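PDB 2W52: putative laminarinase from Phanerochaete chrysosporium, which probably hydrolyses beta-glycosidic bonds in glucans such as laminarin. Local coordinates for residues 67-72 with 251-256; 115-120 with 129-134. One frame throughout, in Å; residues are numbered along the deposited sequence.

Interaction 1: 67-72 with 251-256. With BGC (beta-D-glucopyranose), chain C; BGC (beta-D-glucopyranose), chain B.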
loop_
_atom_site.group_PDB
_atom_site.type_symbol
_atom_site.label_atom_id
_atom_site.label_comp_id
_atom_site.label_asym_id
_atom_site.label_seq_id
_atom_site.Cartn_x
_atom_site.Cartn_y
_atom_site.Cartn_z
ATOM N N PRO A 67 16.102 18.030 -5.448
ATOM C CA PRO A 67 15.383 16.811 -5.113
ATOM C C PRO A 67 13.897 16.867 -5.492
ATOM O O PRO A 67 13.372 17.921 -5.833
ATOM C CB PRO A 67 15.546 16.707 -3.589
ATOM C CG PRO A 67 16.734 17.615 -3.281
ATOM C CD PRO A 67 16.648 18.711 -4.255
ATOM N N GLY A 68 13.246 15.710 -5.433
ATOM C CA GLY A 68 11.841 15.632 -5.813
ATOM C C GLY A 68 10.867 16.207 -4.809
ATOM O O GLY A 68 11.258 16.876 -3.845
ATOM N N ARG A 69 9.579 15.932 -5.042
ATOM C CA ARG A 69 8.530 16.540 -4.222
ATOM C C ARG A 69 8.590 15.890 -2.831
ATOM O O ARG A 69 8.662 14.656 -2.706
ATOM C CB ARG A 69 7.176 16.370 -4.911
ATOM C CG ARG A 69 5.992 16.987 -4.160
ATOM C CD ARG A 69 4.789 17.296 -5.048
ATOM N NE ARG A 69 5.132 18.307 -6.064
ATOM C CZ ARG A 69 5.283 19.614 -5.798
ATOM N NH1 ARG A 69 5.076 20.114 -4.574
ATOM N NH2 ARG A 69 5.636 20.446 -6.779
ATOM N N ASN A 70 8.575 16.732 -1.790
ATOM C CA ASN A 70 8.656 16.193 -0.412
ATOM C C ASN A 70 7.457 15.288 -0.159
ATOM O O ASN A 70 6.305 15.602 -0.528
ATOM C CB ASN A 70 8.669 17.322 0.626
ATOM C CG ASN A 70 9.999 18.064 0.651
ATOM O OD1 ASN A 70 11.002 17.594 0.082
ATOM N ND2 ASN A 70 10.014 19.229 1.319
ATOM N N SER A 71 7.738 14.161 0.480
ATOM C CA SER A 71 6.711 13.168 0.785
ATOM C C SER A 71 7.250 12.272 1.886
ATOM O O SER A 71 8.363 12.492 2.392
ATOM C CB SER A 71 6.342 12.336 -0.448
ATOM O OG SER A 71 5.167 11.567 -0.178
ATOM N N VAL A 72 6.482 11.256 2.254
ATOM C CA VAL A 72 6.868 10.410 3.380
ATOM C C VAL A 72 6.697 8.926 3.054
ATOM O O VAL A 72 5.848 8.527 2.227
ATOM C CB VAL A 72 6.066 10.745 4.650
ATOM C CG1 VAL A 72 6.323 12.209 5.088
ATOM C CG2 VAL A 72 4.569 10.505 4.448
ATOM N N LEU A 251 4.122 7.386 -0.180
ATOM C CA LEU A 251 3.636 8.004 -1.407
ATOM C C LEU A 251 4.864 8.467 -2.197
ATOM O O LEU A 251 5.612 9.345 -1.736
ATOM C CB LEU A 251 2.740 9.193 -1.105
ATOM C CG LEU A 251 2.441 10.125 -2.291
ATOM C CD1 LEU A 251 1.629 9.443 -3.367
ATOM C CD2 LEU A 251 1.675 11.372 -1.825
ATOM N N THR A 252 5.090 7.821 -3.336
ATOM C CA THR A 252 6.077 8.363 -4.285
ATOM C C THR A 252 5.381 8.987 -5.514
ATOM O O THR A 252 4.139 9.001 -5.606
ATOM C CB THR A 252 7.173 7.313 -4.641
ATOM O OG1 THR A 252 8.287 7.989 -5.255
ATOM C CG2 THR A 252 6.631 6.250 -5.612
ATOM N N PHE A 253 6.184 9.490 -6.446
ATOM C CA PHE A 253 5.684 10.082 -7.681
ATOM C C PHE A 253 6.513 9.590 -8.849
ATOM O O PHE A 253 7.737 9.436 -8.714
ATOM C CB PHE A 253 5.831 11.612 -7.644
ATOM C CG PHE A 253 5.118 12.260 -6.506
ATOM C CD1 PHE A 253 5.764 12.507 -5.277
ATOM C CD2 PHE A 253 3.800 12.675 -6.686
ATOM C CE1 PHE A 253 5.042 13.108 -4.221
ATOM C CE2 PHE A 253 3.096 13.289 -5.667
ATOM C CZ PHE A 253 3.712 13.495 -4.444
ATOM N N CYS A 254 5.850 9.366 -9.980
ATOM C CA CYS A 254 6.565 8.988 -11.215
ATOM C C CYS A 254 7.365 7.697 -10.951
ATOM O O CYS A 254 6.820 6.757 -10.337
ATOM C CB CYS A 254 7.442 10.165 -11.712
ATOM S SG CYS A 254 6.547 11.740 -11.833
ATOM N N GLY A 255 8.626 7.640 -11.384
ATOM C CA GLY A 255 9.457 6.459 -11.108
ATOM C C GLY A 255 9.095 5.216 -11.919
ATOM O O GLY A 255 8.410 5.313 -12.937
ATOM N N ASP A 256 9.594 4.067 -11.455
ATOM C CA ASP A 256 9.609 2.784 -12.223
ATOM C C ASP A 256 8.253 2.475 -12.881
ATOM O O ASP A 256 8.192 2.078 -14.045
ATOM C CB ASP A 256 9.928 1.581 -11.307
ATOM C CG ASP A 256 11.331 1.586 -10.724
ATOM O OD1 ASP A 256 12.174 2.407 -11.156
ATOM O OD2 ASP A 256 11.579 0.719 -9.831
HETATM C C2 BGC C . 8.759 -1.511 -9.493
HETATM C C3 BGC C . 7.834 -2.323 -8.578
HETATM C C4 BGC C . 6.427 -2.429 -9.181
HETATM C C5 BGC C . 6.433 -2.861 -10.652
HETATM C C6 BGC C . 5.048 -2.707 -11.274
HETATM C C1 BGC C . 8.706 -2.116 -10.892
HETATM O O2 BGC C . 10.093 -1.584 -8.983
HETATM O O3 BGC C . 7.796 -1.742 -7.251
HETATM O O4 BGC C . 5.728 -3.387 -8.390
HETATM O O5 BGC C . 7.353 -2.031 -11.383
HETATM O O6 BGC C . 5.085 -3.140 -12.632
HETATM C C2 BGC B . 11.271 -2.444 -13.279
HETATM C C3 BGC B . 9.770 -2.228 -13.042
HETATM C C4 BGC B . 9.118 -1.447 -14.196
HETATM C C5 BGC B . 9.484 -2.072 -15.542
HETATM C C6 BGC B . 8.984 -1.209 -16.692
HETATM C C1 BGC B . 11.507 -3.021 -14.686
HETATM O O2 BGC B . 11.795 -3.328 -12.271
HETATM O O3 BGC B . 9.583 -1.572 -11.777
HETATM O O4 BGC B . 7.678 -1.388 -14.046
HETATM O O5 BGC B . 10.904 -2.138 -15.644
HETATM O O6 BGC B . 9.294 -1.857 -17.941
#

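Interaction 2: 115-120 with 129-134. With BGC (beta-D-glucopyranose), chain D.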
loop_
_atom_site.group_PDB
_atom_site.type_symbol
_atom_site.label_atom_id
_atom_site.label_comp_id
_atom_site.label_asym_id
_atom_site.label_seq_id
_atom_site.Cartn_x
_atom_site.Cartn_y
_atom_site.Cartn_z
ATOM N N GLU A 115 7.565 -9.688 -0.515
ATOM C CA GLU A 115 6.900 -8.387 -0.542
ATOM C C GLU A 115 5.428 -8.645 -0.840
ATOM O O GLU A 115 5.105 -9.397 -1.760
ATOM C CB GLU A 115 7.490 -7.502 -1.647
ATOM C CG GLU A 115 6.668 -6.224 -1.906
ATOM C CD GLU A 115 7.242 -5.306 -2.997
ATOM O OE1 GLU A 115 8.339 -5.600 -3.545
ATOM O OE2 GLU A 115 6.576 -4.296 -3.333
ATOM N N VAL A 116 4.546 -8.057 -0.037
ATOM C CA VAL A 116 3.097 -8.109 -0.353
ATOM C C VAL A 116 2.563 -6.684 -0.421
ATOM O O VAL A 116 2.642 -5.932 0.571
ATOM C CB VAL A 116 2.276 -8.982 0.662
ATOM C CG1 VAL A 116 2.523 -8.576 2.052
ATOM C CG2 VAL A 116 0.765 -8.879 0.365
ATOM N N ASP A 117 2.091 -6.320 -1.623
ATOM C CA ASP A 117 1.519 -5.001 -1.868
ATOM C C ASP A 117 0.024 -5.121 -1.650
ATOM O O ASP A 117 -0.651 -5.899 -2.350
ATOM C CB ASP A 117 1.858 -4.502 -3.277
ATOM C CG ASP A 117 3.368 -4.504 -3.520
ATOM O OD1 ASP A 117 4.108 -4.139 -2.572
ATOM O OD2 ASP A 117 3.801 -4.870 -4.623
ATOM N N ILE A 118 -0.472 -4.398 -0.653
ATOM C CA ILE A 118 -1.869 -4.558 -0.209
ATOM C C ILE A 118 -2.778 -3.495 -0.849
ATOM O O ILE A 118 -3.831 -3.816 -1.392
ATOM C CB ILE A 118 -1.948 -4.518 1.336
ATOM C CG1 ILE A 118 -1.068 -5.602 1.979
ATOM C CG2 ILE A 118 -3.426 -4.557 1.817
ATOM C CD1 ILE A 118 -0.815 -5.318 3.470
ATOM N N ILE A 119 -2.324 -2.238 -0.807
ATOM C CA ILE A 119 -2.964 -1.124 -1.510
ATOM C C ILE A 119 -1.898 -0.552 -2.436
ATOM O O ILE A 119 -0.829 -0.207 -1.990
ATOM C CB ILE A 119 -3.433 -0.013 -0.569
ATOM C CG1 ILE A 119 -4.269 -0.596 0.586
ATOM C CG2 ILE A 119 -4.251 1.042 -1.386
ATOM C CD1 ILE A 119 -4.737 0.417 1.646
ATOM N N GLU A 120 -2.189 -0.447 -3.724
ATOM C CA GLU A 120 -1.182 0.084 -4.648
ATOM C C GLU A 120 -1.796 0.396 -5.994
ATOM O O GLU A 120 -2.602 -0.390 -6.515
ATOM C CB GLU A 120 -0.037 -0.937 -4.871
ATOM C CG GLU A 120 1.195 -0.298 -5.566
ATOM C CD GLU A 120 2.321 -1.272 -5.907
ATOM O OE1 GLU A 120 2.069 -2.503 -5.972
ATOM O OE2 GLU A 120 3.453 -0.786 -6.161
ATOM N N ALA A 129 -4.515 -2.927 -7.000
ATOM C CA ALA A 129 -3.758 -4.158 -7.288
ATOM C C ALA A 129 -3.161 -4.673 -5.992
ATOM O O ALA A 129 -2.596 -3.899 -5.213
ATOM C CB ALA A 129 -2.627 -3.872 -8.296
ATOM N N MET A 130 -3.259 -5.981 -5.785
ATOM C CA MET A 130 -2.657 -6.676 -4.655
ATOM C C MET A 130 -1.681 -7.676 -5.295
ATOM O O MET A 130 -2.052 -8.451 -6.164
ATOM C CB MET A 130 -3.765 -7.384 -3.837
ATOM C CG MET A 130 -4.691 -6.306 -3.240
ATOM S SD MET A 130 -6.453 -6.745 -3.256
ATOM C CE MET A 130 -6.786 -6.716 -5.040
ATOM N N THR A 131 -0.423 -7.658 -4.856
ATOM C CA THR A 131 0.656 -8.295 -5.599
ATOM C C THR A 131 1.723 -8.819 -4.679
ATOM O O THR A 131 2.098 -8.152 -3.695
ATOM C CB THR A 131 1.315 -7.253 -6.568
ATOM O OG1 THR A 131 0.302 -6.560 -7.311
ATOM C CG2 THR A 131 2.277 -7.920 -7.550
ATOM N N LEU A 132 2.251 -9.996 -5.009
ATOM C CA LEU A 132 3.452 -10.476 -4.319
ATOM C C LEU A 132 4.641 -10.319 -5.247
ATOM O O LEU A 132 4.513 -10.486 -6.436
ATOM C CB LEU A 132 3.359 -11.973 -3.952
ATOM C CG LEU A 132 2.120 -12.461 -3.199
ATOM C CD1 LEU A 132 2.309 -13.921 -2.732
ATOM C CD2 LEU A 132 1.777 -11.548 -2.007
ATOM N N HIS A 133 5.782 -10.027 -4.640
ATOM C CA HIS A 133 7.061 -10.007 -5.346
ATOM C C HIS A 133 8.012 -10.847 -4.499
ATOM O O HIS A 133 8.142 -10.603 -3.300
ATOM C CB HIS A 133 7.581 -8.565 -5.403
ATOM C CG HIS A 133 6.703 -7.623 -6.181
ATOM N ND1 HIS A 133 6.963 -7.255 -7.483
ATOM C CD2 HIS A 133 5.590 -6.947 -5.813
ATOM C CE1 HIS A 133 6.038 -6.402 -7.892
ATOM N NE2 HIS A 133 5.190 -6.195 -6.897
ATOM N N THR A 134 8.638 -11.867 -5.110
ATOM C CA THR A 134 9.452 -12.824 -4.366
ATOM C C THR A 134 10.703 -13.193 -5.165
ATOM O O THR A 134 10.891 -12.760 -6.309
ATOM C CB THR A 134 8.674 -14.125 -4.154
ATOM O OG1 THR A 134 8.440 -14.745 -5.428
ATOM C CG2 THR A 134 7.311 -13.838 -3.486
HETATM C C2 BGC D . 10.812 -2.193 -4.980
HETATM C C3 BGC D . 12.293 -2.562 -4.803
HETATM C C4 BGC D . 12.806 -2.239 -3.380
HETATM C C5 BGC D . 11.870 -2.892 -2.376
HETATM C C6 BGC D . 12.240 -2.594 -0.927
HETATM C C1 BGC D . 9.991 -2.882 -3.911
HETATM O O1 BGC D . 8.632 -2.441 -4.037
HETATM O O2 BGC D . 10.294 -2.533 -6.280
HETATM O O3 BGC D . 12.995 -1.810 -5.780
HETATM O O4 BGC D . 14.134 -2.746 -3.124
HETATM O O5 BGC D . 10.527 -2.463 -2.648
HETATM O O6 BGC D . 12.297 -1.168 -0.715
HETATM O O HOH W 1 0.029 -4.250 -5.963
HETATM O O HOH W 2 3.297 -4.234 -7.597
#

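Interaction 1: 67-72 with 251-256
Leu251 makes both polar links to the facing strand, its N-H running to Val72 O (3.2 Å) and its carbonyl oxygen accepting from Ser71 OG (2.8 Å). The hydroxyl approaches that oxygen 24° out of the carbonyl plane; with chi1 at -169°, OG is swung away from its own backbone N and out across the gap. A small polar residue suits this place: strands 69-71 and 251-253 are splayed here, their axes 7.7 Å apart; the backbone link lies at Val72, and the Ser71 hydroxyl reaches across where the backbones have parted. Phe253 fills the gap further along. Ring atom CE1 meets Arg69 CB at 4.0 Å, and CZ lies 4.0 Å from Arg69 CD, so the ring lies obliquely against the methylenes of Arg69, the guanidinium plane turned 85° from it. The charged end goes elsewhere, to Asp57 and the carbonyls of Thr60 and Val277, while Phe284 meets the Phe253 ring edge-to-face. Cys254, disulfide-bonded to Cys273, and Gly255, whose positive phi favours glycine, lead out to Asp256. There OD2 accepts from O2 of the chain C glucose (2.9 Å), CB touches O3 of the chain B glucose (3.2 Å), the bridging oxygen of a beta-1,3 linkage to C as in laminarin, and His28 holds OD1. Strand 246-253 thus leads to Asp256 at the sugar-binding cleft of the family 16 beta-sandwich.

Interaction 2: 115-120 with 129-134
Asp117 and Thr131 form the tight centre of this antiparallel hairpin: Asp117 N meets Thr131 O at 2.8 Å in a nearly straight bond (176°), and Thr131 N returns to Asp117 O at 3.1 Å. Val116 and Leu132 lie side by side on the face turned to strand 195-202, CG2 against CD2 at 3.7 Å, branched apolar groups suited to a dry interior. The opposite face is polar and wetter. Here the Asp117 carboxylate comes to the edge of the His133 ring, near its plane. Glu115, CG anti to the backbone N (chi1 169°) and extended beyond, carries its carboxylate alongside that ring, 26° from its plane, up to the sugar. Asn162 takes His133 ND1, and Trp110 holds Glu115 OE1. Toward Glu120, whose OE2 is bound by Trp99, one water joins Glu120 OE1 to Thr131 OG1, and another sits in the His133 ring plane, 2.8 Å from NE2. The sequence matches the family 16 ExDxxE signature, with a classic beta bulge, Ile118 and Ile119 both facing Ala102 of strand 98-105. Glu115 OE2 accepts from O1 of the chain D glucose (2.9 Å) while OE1 lies 3.2 Å from its C1, consistent with the nucleophile of a retaining glycosidase, as in relatives.

How the interactions relate
From the N terminus, the chain first lays down 67-72, whose partner is 251-256, with 178 residues between the segments, so interaction 1 closes a very long loop. Interaction 2 is a local hairpin nested wholly inside it: 115-120 turns back through eight residues to 129-134. Both belong to the same mixed sheet, where strand 98-105 pairs with 115-120 on one side and with 246-253 on the other. Their centres are 19 Å apart and they do not touch. Both reach the bound sugars, which probably lie in one substrate cleft: the linked B-C unit, held at Asp256, and glucose D, held at Glu115, are separate pieces, consistent with subsites on either side of the cleavage point.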